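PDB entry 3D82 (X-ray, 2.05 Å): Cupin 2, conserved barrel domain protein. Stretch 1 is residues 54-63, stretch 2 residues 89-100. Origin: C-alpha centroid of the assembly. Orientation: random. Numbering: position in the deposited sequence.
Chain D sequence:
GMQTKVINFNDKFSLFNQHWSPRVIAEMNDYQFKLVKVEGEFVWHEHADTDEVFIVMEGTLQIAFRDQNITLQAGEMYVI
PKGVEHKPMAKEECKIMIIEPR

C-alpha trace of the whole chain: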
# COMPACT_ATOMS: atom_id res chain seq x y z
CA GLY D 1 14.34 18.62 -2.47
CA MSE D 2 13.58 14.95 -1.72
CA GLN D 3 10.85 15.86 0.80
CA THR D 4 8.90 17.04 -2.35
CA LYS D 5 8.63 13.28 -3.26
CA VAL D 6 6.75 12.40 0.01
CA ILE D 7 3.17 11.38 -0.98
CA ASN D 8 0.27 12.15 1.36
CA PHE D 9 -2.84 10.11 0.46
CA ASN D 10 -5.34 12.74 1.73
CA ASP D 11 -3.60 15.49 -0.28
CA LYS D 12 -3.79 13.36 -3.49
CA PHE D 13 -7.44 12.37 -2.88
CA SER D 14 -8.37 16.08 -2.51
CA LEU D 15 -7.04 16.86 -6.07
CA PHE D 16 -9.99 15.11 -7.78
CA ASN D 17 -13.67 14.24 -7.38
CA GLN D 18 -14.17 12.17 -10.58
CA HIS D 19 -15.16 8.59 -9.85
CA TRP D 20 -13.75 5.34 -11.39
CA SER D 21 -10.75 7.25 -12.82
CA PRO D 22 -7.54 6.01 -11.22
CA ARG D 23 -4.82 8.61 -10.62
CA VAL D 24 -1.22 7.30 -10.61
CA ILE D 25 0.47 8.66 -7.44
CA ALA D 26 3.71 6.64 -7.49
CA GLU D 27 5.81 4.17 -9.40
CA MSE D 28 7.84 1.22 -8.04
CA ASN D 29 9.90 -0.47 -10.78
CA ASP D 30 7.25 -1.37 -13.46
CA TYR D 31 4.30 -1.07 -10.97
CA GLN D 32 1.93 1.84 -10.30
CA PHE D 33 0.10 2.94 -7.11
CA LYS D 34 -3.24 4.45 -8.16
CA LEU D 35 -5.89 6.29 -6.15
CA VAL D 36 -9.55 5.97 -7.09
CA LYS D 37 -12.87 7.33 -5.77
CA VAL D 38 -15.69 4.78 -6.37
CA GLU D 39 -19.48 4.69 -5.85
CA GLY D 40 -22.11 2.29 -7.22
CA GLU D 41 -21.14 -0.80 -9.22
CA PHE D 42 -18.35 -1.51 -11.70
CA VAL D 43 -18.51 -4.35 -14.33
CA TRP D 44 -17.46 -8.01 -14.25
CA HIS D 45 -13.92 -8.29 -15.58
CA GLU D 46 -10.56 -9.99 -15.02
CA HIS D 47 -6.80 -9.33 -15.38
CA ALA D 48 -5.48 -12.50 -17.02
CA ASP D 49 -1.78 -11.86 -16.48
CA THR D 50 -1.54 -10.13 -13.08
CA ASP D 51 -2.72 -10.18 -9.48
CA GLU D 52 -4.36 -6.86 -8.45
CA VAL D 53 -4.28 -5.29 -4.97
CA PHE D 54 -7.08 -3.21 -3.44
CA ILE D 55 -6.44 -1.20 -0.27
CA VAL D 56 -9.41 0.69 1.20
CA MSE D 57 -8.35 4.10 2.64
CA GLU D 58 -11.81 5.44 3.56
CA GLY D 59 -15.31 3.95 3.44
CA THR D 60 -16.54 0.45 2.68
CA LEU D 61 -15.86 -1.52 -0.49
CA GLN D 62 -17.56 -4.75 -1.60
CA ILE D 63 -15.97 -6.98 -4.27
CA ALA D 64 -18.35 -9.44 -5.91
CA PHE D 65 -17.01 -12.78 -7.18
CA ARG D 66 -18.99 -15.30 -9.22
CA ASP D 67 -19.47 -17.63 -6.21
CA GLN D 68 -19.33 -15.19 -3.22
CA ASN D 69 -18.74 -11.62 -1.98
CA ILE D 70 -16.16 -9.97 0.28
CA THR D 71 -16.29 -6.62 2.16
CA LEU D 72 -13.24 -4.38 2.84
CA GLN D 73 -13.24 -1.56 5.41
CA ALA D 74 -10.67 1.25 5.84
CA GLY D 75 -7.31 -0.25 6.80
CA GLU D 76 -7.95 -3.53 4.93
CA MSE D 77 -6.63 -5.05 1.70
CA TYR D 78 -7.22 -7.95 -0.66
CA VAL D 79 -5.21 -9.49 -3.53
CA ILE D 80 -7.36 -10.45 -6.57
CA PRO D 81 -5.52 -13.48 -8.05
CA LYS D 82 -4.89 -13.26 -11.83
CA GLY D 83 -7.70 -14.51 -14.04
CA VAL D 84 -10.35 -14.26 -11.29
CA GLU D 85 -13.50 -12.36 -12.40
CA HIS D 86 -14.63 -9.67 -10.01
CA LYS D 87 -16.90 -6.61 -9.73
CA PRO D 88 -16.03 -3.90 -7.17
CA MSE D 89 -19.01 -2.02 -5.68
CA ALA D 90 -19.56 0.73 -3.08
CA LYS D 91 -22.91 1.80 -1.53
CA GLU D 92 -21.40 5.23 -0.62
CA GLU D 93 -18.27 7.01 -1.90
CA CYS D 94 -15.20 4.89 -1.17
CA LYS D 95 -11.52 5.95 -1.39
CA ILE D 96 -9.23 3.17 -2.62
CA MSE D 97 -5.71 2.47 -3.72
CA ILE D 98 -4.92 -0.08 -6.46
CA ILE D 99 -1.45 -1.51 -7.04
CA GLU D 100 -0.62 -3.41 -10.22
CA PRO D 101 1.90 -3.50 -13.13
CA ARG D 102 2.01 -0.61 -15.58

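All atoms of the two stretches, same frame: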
# COMPACT_ATOMS: atom_id res chain seq x y z
N PHE D 54 -6.18 -4.27 -3.87
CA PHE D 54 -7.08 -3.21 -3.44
C PHE D 54 -6.79 -2.92 -1.97
O PHE D 54 -6.72 -3.85 -1.16
CB PHE D 54 -8.55 -3.64 -3.52
CG PHE D 54 -9.10 -3.65 -4.89
CD1 PHE D 54 -8.84 -4.73 -5.73
CD2 PHE D 54 -9.92 -2.61 -5.35
CE1 PHE D 54 -9.35 -4.75 -7.01
CE2 PHE D 54 -10.43 -2.63 -6.63
CZ PHE D 54 -10.15 -3.70 -7.47
N ILE D 55 -6.60 -1.65 -1.65
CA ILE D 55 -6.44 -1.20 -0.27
C ILE D 55 -7.51 -0.13 -0.10
O ILE D 55 -7.58 0.82 -0.90
CB ILE D 55 -5.05 -0.60 -0.01
CG1 ILE D 55 -3.94 -1.61 -0.34
CG2 ILE D 55 -4.92 -0.14 1.46
CD1 ILE D 55 -2.51 -1.08 -0.15
N VAL D 56 -8.38 -0.31 0.89
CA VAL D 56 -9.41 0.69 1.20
C VAL D 56 -8.81 1.69 2.20
O VAL D 56 -8.26 1.28 3.24
CB VAL D 56 -10.69 0.05 1.72
CG1 VAL D 56 -11.74 1.15 2.09
CG2 VAL D 56 -11.22 -0.92 0.67
N MSE D 57 -8.91 2.97 1.87
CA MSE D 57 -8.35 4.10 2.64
C MSE D 57 -9.44 4.77 3.47
O MSE D 57 -9.18 5.20 4.59
CB MSE D 57 -7.75 5.14 1.69
CG MSE D 57 -6.91 4.55 0.53
SE MSE D 57 -5.40 3.63 1.14
CE MSE D 57 -4.41 5.18 1.41
N GLU D 58 -10.65 4.87 2.90
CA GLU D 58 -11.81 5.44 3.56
C GLU D 58 -13.08 4.85 2.95
O GLU D 58 -13.17 4.65 1.72
CB GLU D 58 -11.81 6.96 3.41
CG GLU D 58 -12.89 7.69 4.24
CD GLU D 58 -12.82 9.21 4.15
OE1 GLU D 58 -11.79 9.77 3.73
OE2 GLU D 58 -13.81 9.85 4.51
N GLY D 59 -14.04 4.53 3.83
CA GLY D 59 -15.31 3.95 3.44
C GLY D 59 -15.32 2.44 3.43
O GLY D 59 -14.45 1.79 4.02
N THR D 60 -16.33 1.89 2.77
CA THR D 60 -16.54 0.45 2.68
C THR D 60 -16.65 0.04 1.22
O THR D 60 -17.45 0.62 0.48
CB THR D 60 -17.83 0.04 3.41
OG1 THR D 60 -17.74 0.47 4.77
CG2 THR D 60 -18.02 -1.49 3.38
N LEU D 61 -15.87 -0.96 0.85
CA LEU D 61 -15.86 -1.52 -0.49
C LEU D 61 -16.33 -2.97 -0.42
O LEU D 61 -15.97 -3.69 0.50
CB LEU D 61 -14.44 -1.51 -1.06
CG LEU D 61 -14.28 -1.98 -2.52
CD1 LEU D 61 -14.91 -0.96 -3.49
CD2 LEU D 61 -12.83 -2.24 -2.85
N GLN D 62 -17.16 -3.36 -1.39
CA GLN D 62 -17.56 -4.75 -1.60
C GLN D 62 -16.92 -5.17 -2.92
O GLN D 62 -16.77 -4.35 -3.81
CB GLN D 62 -19.06 -4.88 -1.73
CG GLN D 62 -19.82 -4.43 -0.51
CD GLN D 62 -21.31 -4.45 -0.76
OE1 GLN D 62 -21.88 -3.45 -1.24
NE2 GLN D 62 -21.93 -5.61 -0.51
N ILE D 63 -16.46 -6.42 -3.00
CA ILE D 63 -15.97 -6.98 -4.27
C ILE D 63 -16.77 -8.25 -4.48
O ILE D 63 -16.73 -9.18 -3.64
CB ILE D 63 -14.47 -7.28 -4.31
CG1 ILE D 63 -13.65 -6.05 -3.88
CG2 ILE D 63 -14.07 -7.72 -5.74
CD1 ILE D 63 -12.15 -6.23 -3.94
N MSE D 89 -17.79 -2.79 -5.93
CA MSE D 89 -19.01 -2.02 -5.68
C MSE D 89 -18.88 -1.24 -4.37
O MSE D 89 -18.22 -1.73 -3.44
CB MSE D 89 -20.22 -2.93 -5.51
CG MSE D 89 -20.42 -3.97 -6.58
SE MSE D 89 -21.80 -5.17 -6.04
CE MSE D 89 -20.90 -6.10 -4.55
N ALA D 90 -19.55 -0.09 -4.29
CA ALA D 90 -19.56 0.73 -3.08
C ALA D 90 -20.94 1.40 -2.94
O ALA D 90 -21.40 2.05 -3.85
CB ALA D 90 -18.47 1.77 -3.13
N LYS D 91 -21.60 1.20 -1.79
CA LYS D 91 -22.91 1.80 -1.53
C LYS D 91 -22.79 3.34 -1.41
O LYS D 91 -23.66 4.07 -1.88
CB LYS D 91 -23.55 1.19 -0.27
CG LYS D 91 -23.84 -0.33 -0.38
CD LYS D 91 -24.45 -0.93 0.91
N GLU D 92 -21.71 3.80 -0.77
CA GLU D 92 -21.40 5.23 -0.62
C GLU D 92 -20.02 5.45 -1.21
O GLU D 92 -19.32 4.46 -1.50
CB GLU D 92 -21.41 5.61 0.86
CG GLU D 92 -22.79 5.50 1.56
CD GLU D 92 -23.72 6.68 1.31
OE1 GLU D 92 -24.94 6.46 1.10
OE2 GLU D 92 -23.24 7.83 1.34
N GLU D 93 -19.60 6.71 -1.36
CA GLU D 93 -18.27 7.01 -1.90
C GLU D 93 -17.20 6.27 -1.09
O GLU D 93 -17.25 6.25 0.15
CB GLU D 93 -17.94 8.51 -1.98
CG GLU D 93 -16.51 8.80 -2.53
CD GLU D 93 -16.23 10.27 -2.79
OE1 GLU D 93 -15.54 10.92 -1.95
OE2 GLU D 93 -16.69 10.79 -3.82
N CYS D 94 -16.27 5.65 -1.80
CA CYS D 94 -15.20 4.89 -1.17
C CYS D 94 -13.86 5.31 -1.80
O CYS D 94 -13.77 5.43 -3.01
CB CYS D 94 -15.47 3.42 -1.37
SG CYS D 94 -14.28 2.37 -0.56
N LYS D 95 -12.85 5.53 -0.96
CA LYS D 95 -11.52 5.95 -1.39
C LYS D 95 -10.62 4.73 -1.33
O LYS D 95 -10.44 4.15 -0.24
CB LYS D 95 -10.98 7.07 -0.50
CG LYS D 95 -11.76 8.37 -0.65
CD LYS D 95 -11.27 9.47 0.30
CE LYS D 95 -12.26 10.64 0.34
NZ LYS D 95 -11.86 11.66 1.33
N ILE D 96 -10.08 4.35 -2.49
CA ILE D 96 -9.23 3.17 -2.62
C ILE D 96 -7.90 3.45 -3.29
O ILE D 96 -7.71 4.48 -3.95
CB ILE D 96 -9.94 2.02 -3.38
CG1 ILE D 96 -10.21 2.36 -4.86
CG2 ILE D 96 -11.25 1.69 -2.68
CD1 ILE D 96 -10.73 1.19 -5.72
N MSE D 97 -6.99 2.50 -3.08
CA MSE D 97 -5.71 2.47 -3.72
C MSE D 97 -5.57 1.11 -4.39
O MSE D 97 -5.87 0.08 -3.78
CB MSE D 97 -4.54 2.73 -2.76
CG MSE D 97 -3.21 2.78 -3.51
SE MSE D 97 -1.80 3.67 -2.60
CE MSE D 97 -1.48 2.33 -1.31
N ILE D 98 -5.17 1.13 -5.66
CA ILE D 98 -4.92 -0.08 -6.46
C ILE D 98 -3.44 -0.11 -6.81
O ILE D 98 -2.86 0.93 -7.13
CB ILE D 98 -5.74 -0.10 -7.76
CG1 ILE D 98 -7.23 -0.21 -7.47
CG2 ILE D 98 -5.36 -1.30 -8.64
CD1 ILE D 98 -8.08 0.13 -8.74
N ILE D 99 -2.84 -1.30 -6.71
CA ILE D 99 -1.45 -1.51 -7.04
C ILE D 99 -1.40 -2.66 -8.03
O ILE D 99 -1.96 -3.74 -7.78
CB ILE D 99 -0.57 -1.82 -5.81
CG1 ILE D 99 -0.80 -0.81 -4.66
CG2 ILE D 99 0.93 -1.84 -6.22
CD1 ILE D 99 -0.10 -1.19 -3.35
N GLU D 100 -0.74 -2.42 -9.16
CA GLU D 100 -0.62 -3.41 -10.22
C GLU D 100 0.43 -2.95 -11.25
O GLU D 100 0.76 -1.75 -11.27
CB GLU D 100 -1.99 -3.62 -10.91
CG GLU D 100 -2.57 -2.36 -11.61
CD GLU D 100 -4.03 -2.56 -12.05
OE1 GLU D 100 -4.53 -3.71 -11.98
OE2 GLU D 100 -4.66 -1.57 -12.46
O HOH W 1 -18.12 4.04 1.60
O HOH W 2 -19.84 2.18 0.86
O HOH W 3 -20.35 -0.94 0.18

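Each stretch is bent at a corner, and the strands on the two sides of it pair antiparallel with the other stretch, Ile 55 with Met 97 and Gln 62 with Met 89, in two separate ladders with loops and water between. The residues that lose most surface to the other stretch, Met 89, Gln 62 and Met 97, sit where those ladders are bonded.

In one ladder, Gln 62 and Met 89 form a hydrogen-bonded pair: Gln 62 N donates to Met 89 O and Met 89 N donates to Gln 62 O, each at 2.8 Å. Such a pair places both side chains on the same face of the sheet. Here the methyl of Met 89, a selenomethionine, folds back so that its CE lies 3.6 Å from Gln 62 CB. The long, flexible, unbranched chain suits this place because its last bond can turn the methyl onto the aliphatic base of Gln 62. The amide end of Gln 62 remains free for polar company: a water lies within hydrogen-bonding distance of Gln 62 OE1 (3.3 Å) and accepts from Lys 91 N (3.2 Å), linking the strand to the corner beyond Met 89.

In the other ladder, Met 97, also selenomethionine, pairs with Ile 55. Ile 55 N to Met 97 O and Met 97 N to Ile 55 O are both 2.8 Å hydrogen bonds. On their shared face, Met 97 CE reaches Ile 55 CD1 at 3.7 Å, and Met 57 SE approaches Met 97 CB at 4.1 Å. Ile 55 and Met 97 are buried, which suits apolar chains with no polar side-chain group to satisfy; Met 57, partly exposed, adds to the same apolar patch. Phe 54, Val 56, Ile 96 and Ile 98 line the other face. There the Phe 54 ring takes Ile 98 CG1 over one face, 4.1 Å from CE2, while Ile 96 CD1 meets its edge, 3.9 Å from CD2.

The register slips by one residue after Val 56, forming a beta bulge. Lys 95 O accepts from both Met 57 N (2.9 Å) and Glu 58 N (3.2 Å), while Lys 95 N donates to Glu 58 O (2.8 Å). The extended side chains of this pair then join in a salt bridge, Lys 95 NZ to Glu 58 OE1 at 3.1 Å, opposite charges suited to a less buried end of the sheet.

Gly 59 follows, with backbone angles that call for glycine; a CB would also crowd Glu 93 O. Beyond it the strands part, and water bridges Thr 60 N (3.0 Å) to Glu 93 O (2.8 Å). Compact, buried Cys 94 fills the space beside this turn, its SG 3.9 Å from both Val 56 CG1 and Leu 61 CB.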